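Local coordinates for protein phosphinothricin N-acetyltransferase (Brucella ovis, PDB 5DWM) that probably transfers an acetyl group from acetyl-CoA to an amine acceptor such as phosphinothricin, as a member of the GNAT acetyltransferase family, at residues I26-A30 / Y95-D99; G106-R111 / L141-F147; A119-R123 / P183-S187; V128-H134 / R162-T166. All coordinates share one frame; numbering follows the deposited sequence.

Along the chain contact 1 closes before the others open, contact 2 interleaves with contacts 3 and 4, and contact 4 is nested inside the loop closed by contact 3. Contacts 1 and 2 touch where Ile96 packs on Gly106 and Leu109, helix 105-119 being the next element after strand 89-96, and both hold residues seen to bind acetyl-CoA. Contacts 2 and 4 touch through His142 and Ile129, their centres about 18 Å apart. Contact 4 shares the mixed sheet with contact 1, strands 89-96 and 124-129 being neighbours in it. Contact 3, about 30 Å between centres from contacts 1 and 4, fastens the C-terminal tail away from the cofactor residues.

Contact 1. Residues I26-A30 / Y95-D99; sequences IYTQA and YIAPD
The ring of Tyr27 meets that of Tyr95 in a T-shaped (edge-to-face) stack where helix 20-33 of the GNAT fold packs against the end of strand 89-96. Tyr27 presents its CD1-CE1 edge to one face of Tyr95, with CE1 3.6 Å from Tyr95 CZ, ring centroids 5.0 Å apart and planes at 77°. Ala30, about one helical turn further on, sets its CB 3.6 Å from Tyr95 CD1, so that the strand tyrosine rests on two successive turns of the helix. Ile26 fills the inner part of the contact by its two branches: CG2 lies against the carbonyl of Ile96, while CG1 reaches the methyl of Ala97. A chi1 of -68° keeps CG1 beside the backbone N and leaves CG2 anti to it, facing the strand end. At the outer margin the CB of Gln29 touches Pro98 CG at 3.8 Å, the two side chains crossing at about a right angle.

The Tyr27 ring is further held: its OH hydrogen-bonds Glu39 and Ser37, and Met48 and Arg51 of helix 45-58 pack on it. Tyr95 is fixed through its backbone, paired with Tyr74 of strand 70-79. Ile96 turns its side chain away from the helix, onto Ile105 and Leu109, and is a residue seen to bind acetyl-CoA; the helix thus backs the strand end that carries a cofactor residue. No direct hydrogen bond joins the segments, but one water donates to both Ile26 O and Ile96 O, each 2.9 Å from the water oxygen.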
# COMPACT_ATOMS: atom_id res chain seq x y z
N ILE A 26 6.03 2.64 -23.57
CA ILE A 26 5.88 1.30 -23.00
C ILE A 26 4.76 1.30 -21.97
O ILE A 26 3.88 0.43 -21.97
CB ILE A 26 7.21 0.84 -22.39
CG1 ILE A 26 8.24 0.61 -23.50
CG2 ILE A 26 7.02 -0.43 -21.56
CD1 ILE A 26 9.64 0.31 -22.99
N TYR A 27 4.78 2.27 -21.06
CA TYR A 27 3.76 2.31 -20.02
C TYR A 27 2.37 2.58 -20.61
O TYR A 27 1.37 2.03 -20.13
CB TYR A 27 4.13 3.34 -18.94
CG TYR A 27 3.23 3.27 -17.72
CD1 TYR A 27 3.12 2.09 -16.99
CD2 TYR A 27 2.48 4.36 -17.33
CE1 TYR A 27 2.27 2.01 -15.89
CE2 TYR A 27 1.63 4.29 -16.22
CZ TYR A 27 1.54 3.11 -15.51
OH TYR A 27 0.72 3.01 -14.42
N THR A 28 2.30 3.41 -21.66
CA THR A 28 1.02 3.68 -22.32
C THR A 28 0.37 2.38 -22.78
O THR A 28 -0.83 2.15 -22.56
CB THR A 28 1.22 4.65 -23.48
OG1 THR A 28 1.54 5.95 -22.97
CG2 THR A 28 -0.03 4.73 -24.37
N GLN A 29 1.14 1.51 -23.44
CA GLN A 29 0.59 0.23 -23.88
C GLN A 29 0.15 -0.64 -22.71
O GLN A 29 -0.89 -1.29 -22.77
CB GLN A 29 1.60 -0.51 -24.77
CG GLN A 29 1.80 0.14 -26.12
CD GLN A 29 0.49 0.52 -26.77
OE1 GLN A 29 -0.38 -0.34 -26.97
NE2 GLN A 29 0.32 1.80 -27.08
N ALA A 30 0.95 -0.66 -21.63
CA ALA A 30 0.56 -1.39 -20.43
C ALA A 30 -0.77 -0.89 -19.87
O ALA A 30 -1.64 -1.68 -19.49
CB ALA A 30 1.65 -1.27 -19.38
N TYR A 95 8.10 -2.94 -16.26
CA TYR A 95 7.26 -2.95 -17.46
C TYR A 95 8.12 -3.22 -18.68
O TYR A 95 9.22 -2.68 -18.81
CB TYR A 95 6.52 -1.62 -17.63
CG TYR A 95 5.38 -1.48 -16.66
CD1 TYR A 95 4.14 -2.06 -16.93
CD2 TYR A 95 5.53 -0.80 -15.46
CE1 TYR A 95 3.09 -1.95 -16.04
CE2 TYR A 95 4.48 -0.68 -14.56
CZ TYR A 95 3.26 -1.26 -14.86
OH TYR A 95 2.21 -1.15 -13.97
N ILE A 96 7.58 -4.04 -19.59
CA ILE A 96 8.30 -4.48 -20.78
C ILE A 96 7.51 -4.05 -22.01
O ILE A 96 6.27 -4.07 -22.01
CB ILE A 96 8.49 -6.01 -20.76
CG1 ILE A 96 9.15 -6.46 -19.45
CG2 ILE A 96 9.31 -6.47 -21.95
CD1 ILE A 96 10.57 -5.97 -19.25
N ALA A 97 8.23 -3.65 -23.06
CA ALA A 97 7.59 -3.33 -24.33
C ALA A 97 6.84 -4.55 -24.86
O ALA A 97 7.33 -5.68 -24.73
CB ALA A 97 8.63 -2.88 -25.36
N PRO A 98 5.67 -4.36 -25.48
CA PRO A 98 4.90 -5.53 -25.94
C PRO A 98 5.68 -6.44 -26.88
O PRO A 98 5.59 -7.66 -26.77
CB PRO A 98 3.69 -4.90 -26.63
CG PRO A 98 3.53 -3.59 -25.96
CD PRO A 98 4.93 -3.11 -25.68
N ASP A 99 6.46 -5.87 -27.79
CA ASP A 99 7.18 -6.70 -28.74
C ASP A 99 8.46 -7.30 -28.16
O ASP A 99 9.17 -8.01 -28.88
CB ASP A 99 7.47 -5.92 -30.03
CG ASP A 99 8.22 -4.63 -29.78
OD1 ASP A 99 8.12 -4.07 -28.67
OD2 ASP A 99 8.91 -4.17 -30.72
O HOH W 1 3.93 -2.44 -22.27

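Contact 2. Residues G106-R111 / L141-F147; sequences GKLLLR and LHESLGF
The acetyl-CoA site of the GNAT fold borders this packing of two helices: Gly106 and Lys107, both seen to bind the cofactor, lie in the first turn of helix 105-119, which meets the C-terminal end of helix 136-144. Leu141 covers that turn, its CD1 3.6 Å from Gly106 C and its CD2 lying near Gly106 CA. Without a side chain, Gly106 lets the leucine come close to the helix backbone. Leu110 carries the largest share of the contact. Its CG stands anti to the backbone N (chi1 -177°), which carries the branched end between Leu141, His142, Leu145 and Phe147. CD2 sits over one face of the imidazole in a CH-pi contact, 4.0 Å from the ring centroid of His142, while Leu145 CD1 lies 3.6 Å from Leu110 CG as the two leucines slide past each other in opposite directions.

Farther along, Leu145 CD2 lies against the guanidinium of Arg111. The His142 ring is fixed by NE2 to Asp92 of strand 89-96 and by ND1 to Ser138 O; its CD2 in turn lies over the centre of the Phe147 ring. A Schellman motif ends helix 136-144, with Phe147 N bonded to His142 O and Gly146 N, in a residue at positive phi, bonded to Glu143 O. The turn brings Phe147 back to the contact just after Leu145.

No hydrogen bond crosses between the segments, so cohesion rests on apolar packing, and the imidazole, with both nitrogens already hydrogen-bonded, meets Leu110 with a face.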
# COMPACT_ATOMS: atom_id res chain seq x y z
N GLY A 106 12.58 -9.09 -18.41
CA GLY A 106 12.16 -8.86 -17.04
C GLY A 106 13.13 -9.44 -16.04
O GLY A 106 13.45 -8.80 -15.03
N LYS A 107 13.64 -10.64 -16.31
CA LYS A 107 14.58 -11.26 -15.38
C LYS A 107 15.89 -10.48 -15.31
O LYS A 107 16.45 -10.30 -14.22
CB LYS A 107 14.84 -12.71 -15.77
CG LYS A 107 13.66 -13.62 -15.53
CD LYS A 107 13.94 -15.04 -15.98
CE LYS A 107 13.81 -15.19 -17.49
NZ LYS A 107 13.96 -16.61 -17.93
N LEU A 108 16.40 -10.02 -16.46
CA LEU A 108 17.62 -9.21 -16.44
C LEU A 108 17.43 -7.95 -15.62
O LEU A 108 18.30 -7.58 -14.82
CB LEU A 108 18.05 -8.84 -17.86
CG LEU A 108 18.58 -9.93 -18.76
CD1 LEU A 108 18.87 -9.33 -20.14
CD2 LEU A 108 19.83 -10.57 -18.15
N LEU A 109 16.28 -7.28 -15.80
CA LEU A 109 16.01 -6.04 -15.08
C LEU A 109 15.88 -6.30 -13.59
O LEU A 109 16.45 -5.58 -12.78
CB LEU A 109 14.73 -5.39 -15.62
CG LEU A 109 14.90 -4.58 -16.90
CD1 LEU A 109 13.56 -4.26 -17.53
CD2 LEU A 109 15.67 -3.31 -16.61
N LEU A 110 15.09 -7.31 -13.22
CA LEU A 110 14.81 -7.54 -11.81
C LEU A 110 16.04 -8.03 -11.07
O LEU A 110 16.29 -7.63 -9.93
CB LEU A 110 13.63 -8.50 -11.65
CG LEU A 110 13.12 -8.81 -10.23
CD1 LEU A 110 12.82 -7.52 -9.45
CD2 LEU A 110 11.88 -9.70 -10.30
N ARG A 111 16.85 -8.88 -11.72
CA ARG A 111 18.10 -9.30 -11.08
C ARG A 111 18.97 -8.09 -10.73
O ARG A 111 19.50 -8.00 -9.62
CB ARG A 111 18.86 -10.28 -11.98
CG ARG A 111 20.21 -10.65 -11.42
CD ARG A 111 20.76 -11.92 -12.04
NE ARG A 111 19.91 -13.08 -11.74
CZ ARG A 111 19.25 -13.78 -12.66
NH1 ARG A 111 19.34 -13.45 -13.94
NH2 ARG A 111 18.51 -14.81 -12.29
N LEU A 141 7.76 -14.39 -13.16
CA LEU A 141 9.03 -13.68 -13.11
C LEU A 141 9.52 -13.54 -11.67
O LEU A 141 10.69 -13.77 -11.37
CB LEU A 141 8.89 -12.30 -13.75
CG LEU A 141 9.96 -11.24 -13.42
CD1 LEU A 141 11.33 -11.64 -13.90
CD2 LEU A 141 9.58 -9.86 -13.97
N HIS A 142 8.61 -13.15 -10.77
CA HIS A 142 9.02 -12.96 -9.38
C HIS A 142 9.31 -14.29 -8.70
O HIS A 142 10.27 -14.40 -7.93
CB HIS A 142 7.98 -12.12 -8.64
CG HIS A 142 8.01 -10.67 -9.02
ND1 HIS A 142 7.31 -10.16 -10.10
CD2 HIS A 142 8.67 -9.62 -8.48
CE1 HIS A 142 7.54 -8.87 -10.20
NE2 HIS A 142 8.36 -8.51 -9.23
N GLU A 143 8.50 -15.31 -8.97
CA GLU A 143 8.80 -16.64 -8.44
C GLU A 143 10.18 -17.11 -8.87
O GLU A 143 10.94 -17.67 -8.06
CB GLU A 143 7.74 -17.65 -8.92
CG GLU A 143 6.38 -17.47 -8.26
CD GLU A 143 5.35 -18.43 -8.81
OE1 GLU A 143 5.62 -19.07 -9.85
OE2 GLU A 143 4.26 -18.55 -8.19
N SER A 144 10.54 -16.89 -10.13
CA SER A 144 11.82 -17.39 -10.63
C SER A 144 13.01 -16.71 -9.97
O SER A 144 14.10 -17.28 -9.93
CB SER A 144 11.90 -17.24 -12.15
OG SER A 144 12.23 -15.92 -12.51
N LEU A 145 12.83 -15.50 -9.43
CA LEU A 145 13.90 -14.79 -8.75
C LEU A 145 13.81 -14.90 -7.23
O LEU A 145 14.45 -14.12 -6.52
CB LEU A 145 13.96 -13.33 -9.20
CG LEU A 145 14.77 -13.25 -10.50
CD1 LEU A 145 14.69 -11.88 -11.12
CD2 LEU A 145 16.23 -13.60 -10.22
N GLY A 146 13.02 -15.85 -6.72
CA GLY A 146 13.03 -16.18 -5.31
C GLY A 146 11.99 -15.48 -4.46
O GLY A 146 12.00 -15.68 -3.24
N PHE A 147 11.12 -14.67 -5.04
CA PHE A 147 10.06 -14.07 -4.26
C PHE A 147 9.10 -15.15 -3.79
O PHE A 147 8.86 -16.14 -4.49
CB PHE A 147 9.27 -13.06 -5.10
CG PHE A 147 9.96 -11.75 -5.32
CD1 PHE A 147 11.06 -11.64 -6.17
CD2 PHE A 147 9.46 -10.59 -4.75
CE1 PHE A 147 11.67 -10.42 -6.38
CE2 PHE A 147 10.06 -9.36 -4.97
CZ PHE A 147 11.16 -9.27 -5.79

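Contact 3. Residues A119-R123 / P183-S187; sequences ALGFR and PSPLS
Leu120 O receives a hydrogen bond of 2.9 Å from a water that in turn accepts from Leu186 N at 2.8 Å, and Pro185 CB presses on the same oxygen at 3.3 Å. The water is the polar bridge between the segments, which have no direct hydrogen bond. Pro185 sits in the middle of the apolar contact: its CB stands over one face of the Phe122 ring in a CH-pi contact, 3.9 Å from the ring centroid and 18° off the normal, and its CG lies on the peptide of Gly121.

Gly121, at positive phi, belongs to the Schellman motif that ends helix 105-119, and the turn brings Phe122 round to meet the C-terminal tail, itself folded into a type II beta turn from Ser184 to Ser187. Ser187 OG donates to Ser184 O at 2.7 Å, bracing this turn. Leu186, the residue after Pro185, forks over the hydrophobic patch: CD1 comes to the edge of the phenyl ring, 4.0 Å from Phe122 CZ, and CD2 meets Leu120 CD2 at 4.1 Å.

Tyr79 of strand 70-79 touches both Phe122 and Leu186. The tail is tied down further by Arg87, bonded to Ser184 OG, and Trp88 packs on Pro185. Arg123 reaches Gly176, Thr179 and Glu180 carbonyls, and packs on Trp163 of the second subunit.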
# COMPACT_ATOMS: atom_id res chain seq x y z
N ALA A 119 22.26 -3.38 -2.28
CA ALA A 119 23.43 -2.56 -1.97
C ALA A 119 23.05 -1.33 -1.15
O ALA A 119 23.89 -0.80 -0.41
CB ALA A 119 24.17 -2.17 -3.25
N LEU A 120 21.81 -0.87 -1.26
CA LEU A 120 21.34 0.28 -0.50
C LEU A 120 20.94 -0.07 0.94
O LEU A 120 20.70 0.84 1.73
CB LEU A 120 20.18 0.97 -1.23
CG LEU A 120 20.55 1.70 -2.53
CD1 LEU A 120 19.30 2.14 -3.29
CD2 LEU A 120 21.46 2.89 -2.26
N GLY A 121 20.88 -1.35 1.29
CA GLY A 121 20.64 -1.76 2.66
C GLY A 121 19.21 -2.11 3.01
O GLY A 121 18.90 -2.29 4.20
N PHE A 122 18.33 -2.22 2.02
CA PHE A 122 16.96 -2.64 2.28
C PHE A 122 16.93 -4.09 2.75
O PHE A 122 17.84 -4.89 2.49
CB PHE A 122 16.09 -2.46 1.04
CG PHE A 122 15.73 -1.03 0.77
CD1 PHE A 122 14.59 -0.47 1.33
CD2 PHE A 122 16.55 -0.23 -0.01
CE1 PHE A 122 14.27 0.85 1.10
CE2 PHE A 122 16.22 1.09 -0.25
CZ PHE A 122 15.09 1.64 0.32
N ARG A 123 15.86 -4.43 3.48
CA ARG A 123 15.71 -5.77 4.04
C ARG A 123 14.60 -6.59 3.39
O ARG A 123 14.61 -7.82 3.52
CB ARG A 123 15.47 -5.69 5.57
CG ARG A 123 16.67 -5.17 6.37
CD ARG A 123 17.86 -6.10 6.20
NE ARG A 123 19.00 -5.74 7.05
CZ ARG A 123 19.16 -6.19 8.29
NH1 ARG A 123 18.25 -7.00 8.82
NH2 ARG A 123 20.23 -5.83 8.99
N PRO A 183 21.41 1.67 10.20
CA PRO A 183 20.71 2.91 9.84
C PRO A 183 19.79 2.68 8.65
O PRO A 183 20.06 1.85 7.79
CB PRO A 183 21.85 3.86 9.48
CG PRO A 183 23.03 3.33 10.22
CD PRO A 183 22.87 1.84 10.21
N SER A 184 18.69 3.42 8.63
CA SER A 184 17.73 3.23 7.56
C SER A 184 18.37 3.57 6.22
O SER A 184 19.21 4.47 6.14
CB SER A 184 16.48 4.08 7.79
OG SER A 184 16.73 5.45 7.51
N PRO A 185 18.03 2.85 5.15
CA PRO A 185 18.59 3.18 3.84
C PRO A 185 18.20 4.59 3.43
O PRO A 185 17.17 5.13 3.86
CB PRO A 185 17.95 2.14 2.92
CG PRO A 185 17.59 1.00 3.81
CD PRO A 185 17.20 1.63 5.12
N LEU A 186 19.04 5.20 2.60
CA LEU A 186 18.75 6.48 1.97
C LEU A 186 18.65 7.63 2.97
O LEU A 186 18.01 8.64 2.69
CB LEU A 186 17.49 6.42 1.08
CG LEU A 186 17.48 5.34 0.00
CD1 LEU A 186 16.16 5.36 -0.76
CD2 LEU A 186 18.65 5.51 -0.95
N SER A 187 19.26 7.48 4.14
CA SER A 187 19.22 8.53 5.16
C SER A 187 20.56 9.26 5.21
O SER A 187 20.61 10.47 5.42
CB SER A 187 18.87 7.95 6.53
OG SER A 187 19.83 6.99 6.96
OXT SER A 187 21.61 8.65 5.03
O HOH W 2 21.30 3.70 1.81

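Contact 4. Residues V128-H134 / R162-T166; sequences VIGDGEH and RWLDT
Arg162 and Asp131 form a salt bridge across the contact, NH2 to OD2 at 2.6 Å and nearly straight, although the place of OD2 is less sure. A second, weak bond joins Arg162 NH1 to Asp131 OD1 at 3.5 Å; the carboxylate is turned 40° from the guanidinium plane. The arginine is sandwiched: the His134 ring stacks flat on one face, centres 3.9 Å apart and planes at 6°, and Leu164 CD2 lies over the opposite face. The bend at chi3 (-55°) places the guanidinium between Leu164 and His134, with an edge toward Asp131, and the stack and salt bridge together restrict rotation of its head.

The backbone adds Gly132 N to Asp165 O, 2.9 Å. Beside it a water donates to Asp131 OD1 and accepts from the amides of Glu133 and Asp165, so the carboxylate, loop and strand share one bridge. Asp165 turns its own carboxylate to Gly155 N and Arg152 of its own chain and to Arg177 of the second subunit.

Packing follows along the strand: Asp131 CG lies 3.7 Å from Leu164 CD2, Val128 CG1 touches Thr166 CG2 at 3.5 Å, and Ile129 O receives a CA-H...O contact from Thr166.

Strands 124-129 and 162-172 are antiparallel neighbours in the GNAT sheet, Ile129 pairing with Val167, and the loop after the first stays against the second. Strand 148-159 lies on the far side of strand 162-172, helix 136-144 packs on Ile129, and Tyr86 of the second subunit touches Thr166.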
# COMPACT_ATOMS: atom_id res chain seq x y z
N VAL A 128 3.82 -5.78 -5.79
CA VAL A 128 2.38 -5.57 -5.67
C VAL A 128 1.84 -5.76 -7.08
O VAL A 128 1.87 -4.84 -7.90
CB VAL A 128 2.08 -4.17 -5.13
CG1 VAL A 128 0.57 -3.96 -4.99
CG2 VAL A 128 2.74 -3.97 -3.78
N ILE A 129 1.40 -6.98 -7.39
CA ILE A 129 1.13 -7.39 -8.77
C ILE A 129 -0.35 -7.23 -9.05
O ILE A 129 -1.19 -7.94 -8.49
CB ILE A 129 1.61 -8.83 -9.01
CG1 ILE A 129 3.10 -8.95 -8.69
CG2 ILE A 129 1.28 -9.27 -10.45
CD1 ILE A 129 3.64 -10.37 -8.77
N GLY A 130 -0.69 -6.27 -9.92
CA GLY A 130 -2.07 -6.07 -10.28
C GLY A 130 -2.59 -7.18 -11.18
O GLY A 130 -1.87 -7.73 -12.01
N ASP A 131 -3.88 -7.50 -11.00
CA ASP A 131 -4.54 -8.56 -11.76
C ASP A 131 -3.74 -9.87 -11.72
O ASP A 131 -3.43 -10.46 -12.75
CB ASP A 131 -4.84 -8.12 -13.19
CG ASP A 131 -5.75 -9.09 -13.94
OD1 ASP A 131 -6.32 -10.00 -13.31
OD2 ASP A 131 -5.89 -8.94 -15.17
N GLY A 132 -3.42 -10.32 -10.51
CA GLY A 132 -2.57 -11.48 -10.35
C GLY A 132 -3.12 -12.76 -10.95
O GLY A 132 -2.34 -13.66 -11.28
N GLU A 133 -4.44 -12.86 -11.11
CA GLU A 133 -5.01 -14.06 -11.71
C GLU A 133 -4.59 -14.21 -13.16
O GLU A 133 -4.31 -15.32 -13.62
CB GLU A 133 -6.53 -14.05 -11.58
CG GLU A 133 -7.21 -15.26 -12.19
CD GLU A 133 -7.02 -16.52 -11.37
OE1 GLU A 133 -6.56 -16.42 -10.22
OE2 GLU A 133 -7.32 -17.61 -11.89
N HIS A 134 -4.52 -13.10 -13.90
CA HIS A 134 -4.20 -13.14 -15.31
C HIS A 134 -2.76 -12.75 -15.62
O HIS A 134 -2.24 -13.13 -16.67
CB HIS A 134 -5.15 -12.24 -16.11
CG HIS A 134 -6.54 -12.78 -16.20
ND1 HIS A 134 -7.41 -12.44 -17.22
CD2 HIS A 134 -7.22 -13.65 -15.41
CE1 HIS A 134 -8.56 -13.07 -17.05
NE2 HIS A 134 -8.47 -13.81 -15.96
N ARG A 162 -13.72 -5.89 -15.59
CA ARG A 162 -13.38 -7.08 -14.82
C ARG A 162 -12.88 -6.69 -13.44
O ARG A 162 -12.15 -5.70 -13.29
CB ARG A 162 -12.25 -7.89 -15.49
CG ARG A 162 -12.67 -8.87 -16.56
CD ARG A 162 -11.59 -9.94 -16.77
NE ARG A 162 -10.28 -9.36 -17.07
CZ ARG A 162 -9.17 -9.52 -16.33
NH1 ARG A 162 -9.19 -10.26 -15.23
NH2 ARG A 162 -8.04 -8.94 -16.71
N TRP A 163 -13.25 -7.48 -12.44
CA TRP A 163 -12.65 -7.35 -11.12
C TRP A 163 -11.28 -8.02 -11.12
O TRP A 163 -11.08 -9.08 -11.73
CB TRP A 163 -13.53 -7.98 -10.04
CG TRP A 163 -14.71 -7.13 -9.70
CD1 TRP A 163 -16.02 -7.35 -10.06
CD2 TRP A 163 -14.70 -5.92 -8.93
NE1 TRP A 163 -16.82 -6.35 -9.54
CE2 TRP A 163 -16.03 -5.46 -8.86
CE3 TRP A 163 -13.69 -5.19 -8.30
CZ2 TRP A 163 -16.38 -4.29 -8.18
CZ3 TRP A 163 -14.03 -4.03 -7.63
CH2 TRP A 163 -15.36 -3.59 -7.58
N LEU A 164 -10.33 -7.39 -10.42
CA LEU A 164 -8.93 -7.79 -10.45
C LEU A 164 -8.47 -8.01 -9.03
O LEU A 164 -8.91 -7.31 -8.11
CB LEU A 164 -8.07 -6.66 -11.03
CG LEU A 164 -8.58 -5.99 -12.32
CD1 LEU A 164 -7.65 -4.85 -12.72
CD2 LEU A 164 -8.71 -7.00 -13.45
N ASP A 165 -7.55 -8.96 -8.84
CA ASP A 165 -6.94 -9.22 -7.55
C ASP A 165 -5.51 -8.69 -7.54
O ASP A 165 -4.83 -8.71 -8.56
CB ASP A 165 -6.87 -10.72 -7.24
CG ASP A 165 -8.23 -11.38 -7.15
OD1 ASP A 165 -9.27 -10.69 -7.09
OD2 ASP A 165 -8.27 -12.63 -7.11
N THR A 166 -5.05 -8.26 -6.37
CA THR A 166 -3.65 -7.87 -6.20
C THR A 166 -2.90 -9.02 -5.54
O THR A 166 -3.25 -9.42 -4.42
CB THR A 166 -3.55 -6.65 -5.29
OG1 THR A 166 -4.21 -5.54 -5.89
CG2 THR A 166 -2.08 -6.31 -5.03
O HOH W 3 -6.83 -10.88 -10.91